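Local coordinates for protein 3,4-dihydroxy-2-butanone 4-phosphate synthase (Candida albicans, PDB 2RIS) that catalyses the conversion of D-ribulose 5-phosphate to formate and 3,4-dihydroxy-2-butanone 4-phosphate, a building block for riboflavin, at residues L70-M75 with Y87-D92; A14-E19 with T154-Q159. One frame throughout, in Å; residues are numbered along the deposited sequence.

Interaction 1 (L70-M75 with Y87-D92); sequences LELPPM and YTITCD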
ATOM      1  N   LEU A  70     -21.975   4.365   2.070  1.00 13.89           N
ATOM      2  CA  LEU A  70     -20.879   5.209   2.548  1.00 13.88           C
ATOM      3  C   LEU A  70     -20.395   6.226   1.519  1.00 14.25           C
ATOM      4  O   LEU A  70     -19.448   6.966   1.788  1.00 14.01           O
ATOM      5  CB  LEU A  70     -19.707   4.369   3.064  1.00 13.77           C
ATOM      6  CG  LEU A  70     -19.938   3.518   4.325  1.00 13.64           C
ATOM      7  CD1 LEU A  70     -18.750   2.611   4.580  1.00 13.95           C
ATOM      8  CD2 LEU A  70     -20.230   4.379   5.551  1.00 15.52           C
ATOM      9  N   GLU A  71     -21.062   6.274   0.363  1.00 14.41           N
ATOM     10  CA  GLU A  71     -20.668   7.163  -0.740  1.00 15.50           C
ATOM     11  C   GLU A  71     -19.207   6.947  -1.147  1.00 15.23           C
ATOM     12  O   GLU A  71     -18.408   7.890  -1.217  1.00 15.89           O
ATOM     13  CB  GLU A  71     -20.950   8.627  -0.395  1.00 15.55           C
ATOM     14  CG  GLU A  71     -22.431   8.933  -0.222  1.00 16.64           C
ATOM     15  CD  GLU A  71     -22.701  10.377   0.180  1.00 17.80           C
ATOM     16  OE1 GLU A  71     -21.815  11.237  -0.014  1.00 21.28           O
ATOM     17  OE2 GLU A  71     -23.802  10.644   0.706  1.00 21.53           O
ATOM     18  N   LEU A  72     -18.883   5.684  -1.405  1.00 14.67           N
ATOM     19  CA  LEU A  72     -17.572   5.285  -1.885  1.00 14.34           C
ATOM     20  C   LEU A  72     -17.715   4.733  -3.301  1.00 14.42           C
ATOM     21  O   LEU A  72     -17.780   3.515  -3.493  1.00 14.41           O
ATOM     22  CB  LEU A  72     -16.946   4.244  -0.948  1.00 13.92           C
ATOM     23  CG  LEU A  72     -16.599   4.698   0.473  1.00 12.84           C
ATOM     24  CD1 LEU A  72     -16.206   3.500   1.330  1.00 12.32           C
ATOM     25  CD2 LEU A  72     -15.496   5.751   0.459  1.00 13.24           C
ATOM     26  N   PRO A  73     -17.756   5.634  -4.306  1.00 14.98           N
ATOM     27  CA  PRO A  73     -17.992   5.192  -5.673  1.00 15.17           C
ATOM     28  C   PRO A  73     -16.754   4.522  -6.253  1.00 15.02           C
ATOM     29  O   PRO A  73     -15.650   4.749  -5.745  1.00 14.64           O
ATOM     30  CB  PRO A  73     -18.295   6.500  -6.421  1.00 15.28           C
ATOM     31  CG  PRO A  73     -17.609   7.561  -5.652  1.00 15.08           C
ATOM     32  CD  PRO A  73     -17.564   7.095  -4.215  1.00 15.00           C
ATOM     33  N   PRO A  74     -16.928   3.705  -7.311  1.00 15.29           N
ATOM     34  CA  PRO A  74     -15.772   3.130  -7.993  1.00 15.56           C
ATOM     35  C   PRO A  74     -14.780   4.234  -8.335  1.00 16.04           C
ATOM     36  O   PRO A  74     -15.174   5.357  -8.662  1.00 16.59           O
ATOM     37  CB  PRO A  74     -16.379   2.537  -9.273  1.00 15.56           C
ATOM     38  CG  PRO A  74     -17.774   2.211  -8.909  1.00 15.61           C
ATOM     39  CD  PRO A  74     -18.198   3.293  -7.942  1.00 15.21           C
ATOM     40  N   MET A  75     -13.496   3.924  -8.227  1.00 16.74           N
ATOM     41  CA  MET A  75     -12.469   4.922  -8.455  1.00 17.29           C
ATOM     42  C   MET A  75     -12.528   5.465  -9.882  1.00 18.39           C
ATOM     43  O   MET A  75     -12.330   6.670 -10.104  1.00 18.71           O
ATOM     44  CB  MET A  75     -11.102   4.330  -8.165  1.00 17.19           C
ATOM     45  CG  MET A  75      -9.991   5.338  -8.118  1.00 16.62           C
ATOM     46  SD  MET A  75      -8.456   4.424  -7.985  1.00 16.30           S
ATOM     47  CE  MET A  75      -8.444   4.010  -6.235  1.00 15.65           C
ATOM     48  N   TYR A  87     -11.901  -1.268  -7.124  1.00 12.90           N
ATOM     49  CA  TYR A  87     -11.482  -0.228  -6.186  1.00 12.28           C
ATOM     50  C   TYR A  87     -12.476   0.918  -6.153  1.00 11.64           C
ATOM     51  O   TYR A  87     -12.989   1.326  -7.202  1.00 11.83           O
ATOM     52  CB  TYR A  87     -10.140   0.365  -6.604  1.00 12.69           C
ATOM     53  CG  TYR A  87      -8.992  -0.599  -6.594  1.00 12.84           C
ATOM     54  CD1 TYR A  87      -8.534  -1.162  -7.783  1.00 13.68           C
ATOM     55  CD2 TYR A  87      -8.344  -0.933  -5.403  1.00 13.21           C
ATOM     56  CE1 TYR A  87      -7.463  -2.049  -7.789  1.00 14.35           C
ATOM     57  CE2 TYR A  87      -7.271  -1.824  -5.396  1.00 13.90           C
ATOM     58  CZ  TYR A  87      -6.839  -2.375  -6.595  1.00 15.38           C
ATOM     59  OH  TYR A  87      -5.776  -3.252  -6.608  1.00 15.37           O
ATOM     60  N   THR A  88     -12.711   1.445  -4.951  1.00 10.47           N
ATOM     61  CA  THR A  88     -13.456   2.687  -4.777  1.00  9.69           C
ATOM     62  C   THR A  88     -12.443   3.808  -4.575  1.00  9.60           C
ATOM     63  O   THR A  88     -11.237   3.552  -4.434  1.00  9.72           O
ATOM     64  CB  THR A  88     -14.402   2.658  -3.545  1.00 10.10           C
ATOM     65  OG1 THR A  88     -13.645   2.803  -2.334  1.00  8.22           O
ATOM     66  CG2 THR A  88     -15.215   1.389  -3.495  1.00 10.28           C
ATOM     67  N   ILE A  89     -12.920   5.051  -4.546  1.00  9.08           N
ATOM     68  CA  ILE A  89     -12.071   6.135  -4.072  1.00  9.23           C
ATOM     69  C   ILE A  89     -11.535   5.740  -2.691  1.00  8.29           C
ATOM     70  O   ILE A  89     -12.245   5.120  -1.887  1.00  9.26           O
ATOM     71  CB  ILE A  89     -12.825   7.489  -4.016  1.00  9.15           C
ATOM     72  CG1 ILE A  89     -11.890   8.626  -3.583  1.00 10.87           C
ATOM     73  CG2 ILE A  89     -14.071   7.401  -3.117  1.00 11.44           C
ATOM     74  CD1 ILE A  89     -12.401  10.011  -3.909  1.00 13.97           C
ATOM     75  N   THR A  90     -10.274   6.063  -2.431  1.00  8.26           N
ATOM     76  CA  THR A  90      -9.653   5.713  -1.147  1.00  8.10           C
ATOM     77  C   THR A  90     -10.153   6.634  -0.036  1.00  8.20           C
ATOM     78  O   THR A  90     -10.735   7.682  -0.306  1.00  8.89           O
ATOM     79  CB  THR A  90      -8.123   5.786  -1.245  1.00  7.97           C
ATOM     80  OG1 THR A  90      -7.739   7.114  -1.639  1.00  8.90           O
ATOM     81  CG2 THR A  90      -7.614   4.778  -2.270  1.00  8.30           C
ATOM     82  N   CYS A  91      -9.930   6.243   1.217  1.00  8.45           N
ATOM     83  CA  CYS A  91     -10.453   7.036   2.320  1.00  8.66           C
ATOM     84  C   CYS A  91      -9.720   6.832   3.641  1.00  8.56           C
ATOM     85  O   CYS A  91      -9.045   5.819   3.837  1.00  8.48           O
ATOM     86  CB  CYS A  91     -11.942   6.722   2.510  1.00  8.53           C
ATOM     87  SG  CYS A  91     -12.263   5.028   3.107  1.00 10.81           S
ATOM     88  N   ASP A  92      -9.865   7.824   4.517  1.00  8.64           N
ATOM     89  CA  ASP A  92      -9.475   7.741   5.928  1.00  8.69           C
ATOM     90  C   ASP A  92     -10.666   8.164   6.785  1.00  9.10           C
ATOM     91  O   ASP A  92     -11.396   9.090   6.430  1.00  9.71           O
ATOM     92  CB  ASP A  92      -8.322   8.704   6.237  1.00  8.73           C
ATOM     93  CG  ASP A  92      -7.030   8.321   5.553  1.00  9.45           C
ATOM     94  OD1 ASP A  92      -6.271   9.253   5.208  1.00  9.88           O
ATOM     95  OD2 ASP A  92      -6.780   7.115   5.365  1.00 10.38           O
TER
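Met-75 lies along the start of 87-92, its side chain running beside that of Tyr-87. With CG anti to the backbone N (chi1 -169°), CB rests near two carbonyls, 3.7 Å from Tyr-87 O. CG and SD run on without close partners in 87-92, and a bend at the last torsion folds CE back to 3.4 Å from Thr-88 O and 4.0 Å from Tyr-87 CB. Thr-90 of the second subunit packs on this methionine too. At its backbone, two bonds frame Pro-74 and Thr-88 as the non-hydrogen-bonded pair of a single antiparallel bridge: Met-75 N to Tyr-87 O at 2.8 Å, and Ile-89 N to Pro-73 O at 3.0 Å. At such a position an N-H would point away from the partner, which suits Pro-74. Pro-73 also lacks an N-H, consistent with the bridge not extending. Thr-88 OG1 bonds Ile-89 O at 2.7 Å. Ile-89 CG2 lies 3.7 Å from Pro-73 CD, and Leu-72 crosses Ile-89 at about a right angle. The bridge ties the loop after helix 64-69 to the approach to strand 91-93, where Thr-88 is backbone-bonded to Pro-131 of strand 129-134. Backbone bonds thus join the segments, and Leu-72, Pro-73 and Met-75 line them with apolar contacts.

Interaction 2 (A14-E19 with T154-Q159); sequences AYKNGE and TLAGLQ
Lys-16 curls over the carbonyl oxygen of Ala-156 instead of reaching straight out to it. Its chain sets off with CG anti to the backbone N (chi1 -154°), then bends at the third and fourth torsions, bringing NZ 3.1 Å from Ala-156 O. The ammonium sits above the carbonyl plane, 44° out of it, and the C=O...N angle is only 100°, so the bond is made from the flank of the oxygen. The aliphatic part of the chain wraps the same atom, with CG 3.5 Å from Ala-156 O. A long, weak ion pair links NZ to Glu-13 as well. Next to this, the Tyr-15 ring meets two methyl groups obliquely: its CD2 lies 3.9 Å from Ala-156 CB and 4.4 Å from Leu-158 CD1. Tyr-15 OH bonds Ser-153, one turn back in helix 145-155, which anchors the hydroxyl end to that helix. Both segments are helix ends closed by Schellman motifs: Gly-18 ends helix 8-16, with Glu-19 N to Ala-14 O at 3.0 Å, and Gly-157 ends helix 145-155. Tyr-15 and Leu-158 both reach on to Ala-38 of strand 34-38. A lysine cation set against a carbonyl at the C-terminal end of helix 145-155 would be favoured by the helix dipole, and the contact combines apolar packing of Tyr-15, Ala-156 and Leu-158 with one lysine-to-carbonyl bond.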
ATOM      1  N   ALA A  14     -12.494 -19.289  14.010  1.00 10.71           N
ATOM      2  CA  ALA A  14     -11.261 -18.513  14.151  1.00 10.81           C
ATOM      3  C   ALA A  14     -11.478 -17.068  13.693  1.00 10.74           C
ATOM      4  O   ALA A  14     -11.098 -16.118  14.386  1.00 10.94           O
ATOM      5  CB  ALA A  14     -10.130 -19.161  13.363  1.00 11.23           C
ATOM      6  N   TYR A  15     -12.086 -16.931  12.518  1.00 10.64           N
ATOM      7  CA  TYR A  15     -12.388 -15.637  11.913  1.00 10.69           C
ATOM      8  C   TYR A  15     -13.315 -14.819  12.804  1.00 11.71           C
ATOM      9  O   TYR A  15     -13.078 -13.638  13.036  1.00 11.18           O
ATOM     10  CB  TYR A  15     -13.035 -15.885  10.555  1.00  9.96           C
ATOM     11  CG  TYR A  15     -13.142 -14.693   9.631  1.00 10.12           C
ATOM     12  CD1 TYR A  15     -12.151 -14.429   8.685  1.00  9.22           C
ATOM     13  CD2 TYR A  15     -14.244 -13.846   9.682  1.00 10.35           C
ATOM     14  CE1 TYR A  15     -12.258 -13.355   7.809  1.00  9.98           C
ATOM     15  CE2 TYR A  15     -14.360 -12.766   8.808  1.00  9.41           C
ATOM     16  CZ  TYR A  15     -13.363 -12.526   7.873  1.00  9.75           C
ATOM     17  OH  TYR A  15     -13.470 -11.453   7.005  1.00  9.41           O
ATOM     18  N   LYS A  16     -14.356 -15.466  13.327  1.00 12.71           N
ATOM     19  CA  LYS A  16     -15.276 -14.817  14.261  1.00 14.66           C
ATOM     20  C   LYS A  16     -14.539 -14.241  15.479  1.00 14.99           C
ATOM     21  O   LYS A  16     -14.941 -13.205  16.033  1.00 15.98           O
ATOM     22  CB  LYS A  16     -16.321 -15.829  14.729  1.00 14.74           C
ATOM     23  CG  LYS A  16     -17.642 -15.227  15.158  1.00 16.93           C
ATOM     24  CD  LYS A  16     -18.550 -16.283  15.781  1.00 20.14           C
ATOM     25  CE  LYS A  16     -18.635 -17.539  14.932  1.00 22.43           C
ATOM     26  NZ  LYS A  16     -19.255 -17.316  13.601  1.00 23.14           N
ATOM     27  N   ASN A  17     -13.470 -14.928  15.886  1.00 15.31           N
ATOM     28  CA  ASN A  17     -12.666 -14.590  17.061  1.00 16.03           C
ATOM     29  C   ASN A  17     -11.519 -13.613  16.756  1.00 14.94           C
ATOM     30  O   ASN A  17     -10.622 -13.401  17.585  1.00 15.76           O
ATOM     31  CB  ASN A  17     -12.114 -15.869  17.700  1.00 16.94           C
ATOM     32  CG  ASN A  17     -11.934 -15.744  19.209  1.00 20.87           C
ATOM     33  OD1 ASN A  17     -10.808 -15.761  19.722  1.00 24.18           O
ATOM     34  ND2 ASN A  17     -13.048 -15.621  19.927  1.00 24.06           N
ATOM     35  N   GLY A  18     -11.557 -13.025  15.563  1.00 13.66           N
ATOM     36  CA  GLY A  18     -10.598 -11.997  15.166  1.00 12.27           C
ATOM     37  C   GLY A  18      -9.245 -12.495  14.687  1.00 11.64           C
ATOM     38  O   GLY A  18      -8.280 -11.729  14.654  1.00 11.34           O
ATOM     39  N   GLU A  19      -9.168 -13.773  14.331  1.00 10.72           N
ATOM     40  CA  GLU A  19      -7.958 -14.317  13.712  1.00 10.78           C
ATOM     41  C   GLU A  19      -7.952 -14.017  12.222  1.00  9.87           C
ATOM     42  O   GLU A  19      -9.011 -13.860  11.599  1.00  9.77           O
ATOM     43  CB  GLU A  19      -7.860 -15.834  13.895  1.00 10.57           C
ATOM     44  CG  GLU A  19      -7.837 -16.293  15.334  1.00 11.23           C
ATOM     45  CD  GLU A  19      -7.640 -17.796  15.455  1.00 12.16           C
ATOM     46  OE1 GLU A  19      -8.361 -18.431  16.262  1.00 15.02           O
ATOM     47  OE2 GLU A  19      -6.788 -18.344  14.731  1.00 12.30           O
ATOM     48  N   THR A 154     -19.779 -12.527   6.479  1.00  8.05           N
ATOM     49  CA  THR A 154     -21.200 -12.874   6.494  1.00  8.52           C
ATOM     50  C   THR A 154     -21.456 -14.225   7.175  1.00  8.21           C
ATOM     51  O   THR A 154     -22.333 -14.342   8.048  1.00  8.84           O
ATOM     52  CB  THR A 154     -21.770 -12.901   5.068  1.00  8.26           C
ATOM     53  OG1 THR A 154     -21.594 -11.611   4.465  1.00  8.73           O
ATOM     54  CG2 THR A 154     -23.267 -13.259   5.078  1.00  9.08           C
ATOM     55  N   LEU A 155     -20.682 -15.234   6.785  1.00  8.83           N
ATOM     56  CA  LEU A 155     -20.822 -16.568   7.367  1.00  8.83           C
ATOM     57  C   LEU A 155     -20.512 -16.569   8.865  1.00  8.92           C
ATOM     58  O   LEU A 155     -21.062 -17.386   9.625  1.00  9.46           O
ATOM     59  CB  LEU A 155     -19.912 -17.564   6.654  1.00  9.14           C
ATOM     60  CG  LEU A 155     -20.263 -17.881   5.199  1.00  9.15           C
ATOM     61  CD1 LEU A 155     -19.084 -18.548   4.497  1.00  8.24           C
ATOM     62  CD2 LEU A 155     -21.520 -18.764   5.119  1.00  9.68           C
ATOM     63  N   ALA A 156     -19.627 -15.659   9.276  1.00  9.05           N
ATOM     64  CA  ALA A 156     -19.231 -15.518  10.682  1.00  9.28           C
ATOM     65  C   ALA A 156     -20.231 -14.695  11.513  1.00  9.40           C
ATOM     66  O   ALA A 156     -20.052 -14.506  12.721  1.00 10.37           O
ATOM     67  CB  ALA A 156     -17.831 -14.917  10.769  1.00  9.23           C
ATOM     68  N   GLY A 157     -21.292 -14.214  10.863  1.00  9.82           N
ATOM     69  CA  GLY A 157     -22.311 -13.416  11.541  1.00 10.04           C
ATOM     70  C   GLY A 157     -21.894 -11.979  11.809  1.00 10.50           C
ATOM     71  O   GLY A 157     -22.494 -11.293  12.637  1.00 10.84           O
ATOM     72  N   LEU A 158     -20.863 -11.533  11.094  1.00 10.22           N
ATOM     73  CA  LEU A 158     -20.288 -10.208  11.282  1.00 10.53           C
ATOM     74  C   LEU A 158     -20.747  -9.241  10.188  1.00 10.70           C
ATOM     75  O   LEU A 158     -21.436  -9.641   9.235  1.00 10.98           O
ATOM     76  CB  LEU A 158     -18.751 -10.304  11.326  1.00 10.33           C
ATOM     77  CG  LEU A 158     -18.123 -11.183  12.424  1.00 10.72           C
ATOM     78  CD1 LEU A 158     -16.609 -11.256  12.295  1.00 10.10           C
ATOM     79  CD2 LEU A 158     -18.500 -10.709  13.830  1.00 13.59           C
ATOM     80  N   GLN A 159     -20.386  -7.963  10.328  1.00 10.69           N
ATOM     81  CA  GLN A 159     -20.667  -6.971   9.289  1.00 11.11           C
ATOM     82  C   GLN A 159     -20.018  -7.423   7.976  1.00 11.34           C
ATOM     83  O   GLN A 159     -18.925  -7.976   8.002  1.00 11.44           O
ATOM     84  CB  GLN A 159     -20.138  -5.584   9.688  1.00 10.88           C
ATOM     85  CG  GLN A 159     -20.758  -5.022  10.978  1.00 12.06           C
ATOM     86  CD  GLN A 159     -22.253  -4.784  10.857  1.00 13.04           C
ATOM     87  OE1 GLN A 159     -22.748  -4.377   9.800  1.00 14.18           O
ATOM     88  NE2 GLN A 159     -22.984  -5.036  11.946  1.00 14.99           N
TER

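Interaction 1 is nested along the chain inside the large loop that interaction 2 closes, yet the two do not touch: their centres are 24 Å apart and their nearest atoms about 10 Å. Interaction 1 borders the substrate site, whereas interaction 2 lies further out. The Tyr-87 side chain is about 8 Å from that of Thr-146, assigned to D-ribulose 5-phosphate binding, as is Thr-85, its near neighbour in sequence. In interaction 2, the Tyr-15 side chain is about 10 Å from that of Asp-34 and about 11 Å from that of His-145, assigned as a magnesium ligand. Helix 145-155 carries His-145 and Thr-146 at its start, and 14-19 packs at its end. Only interaction 1 also meets the second subunit.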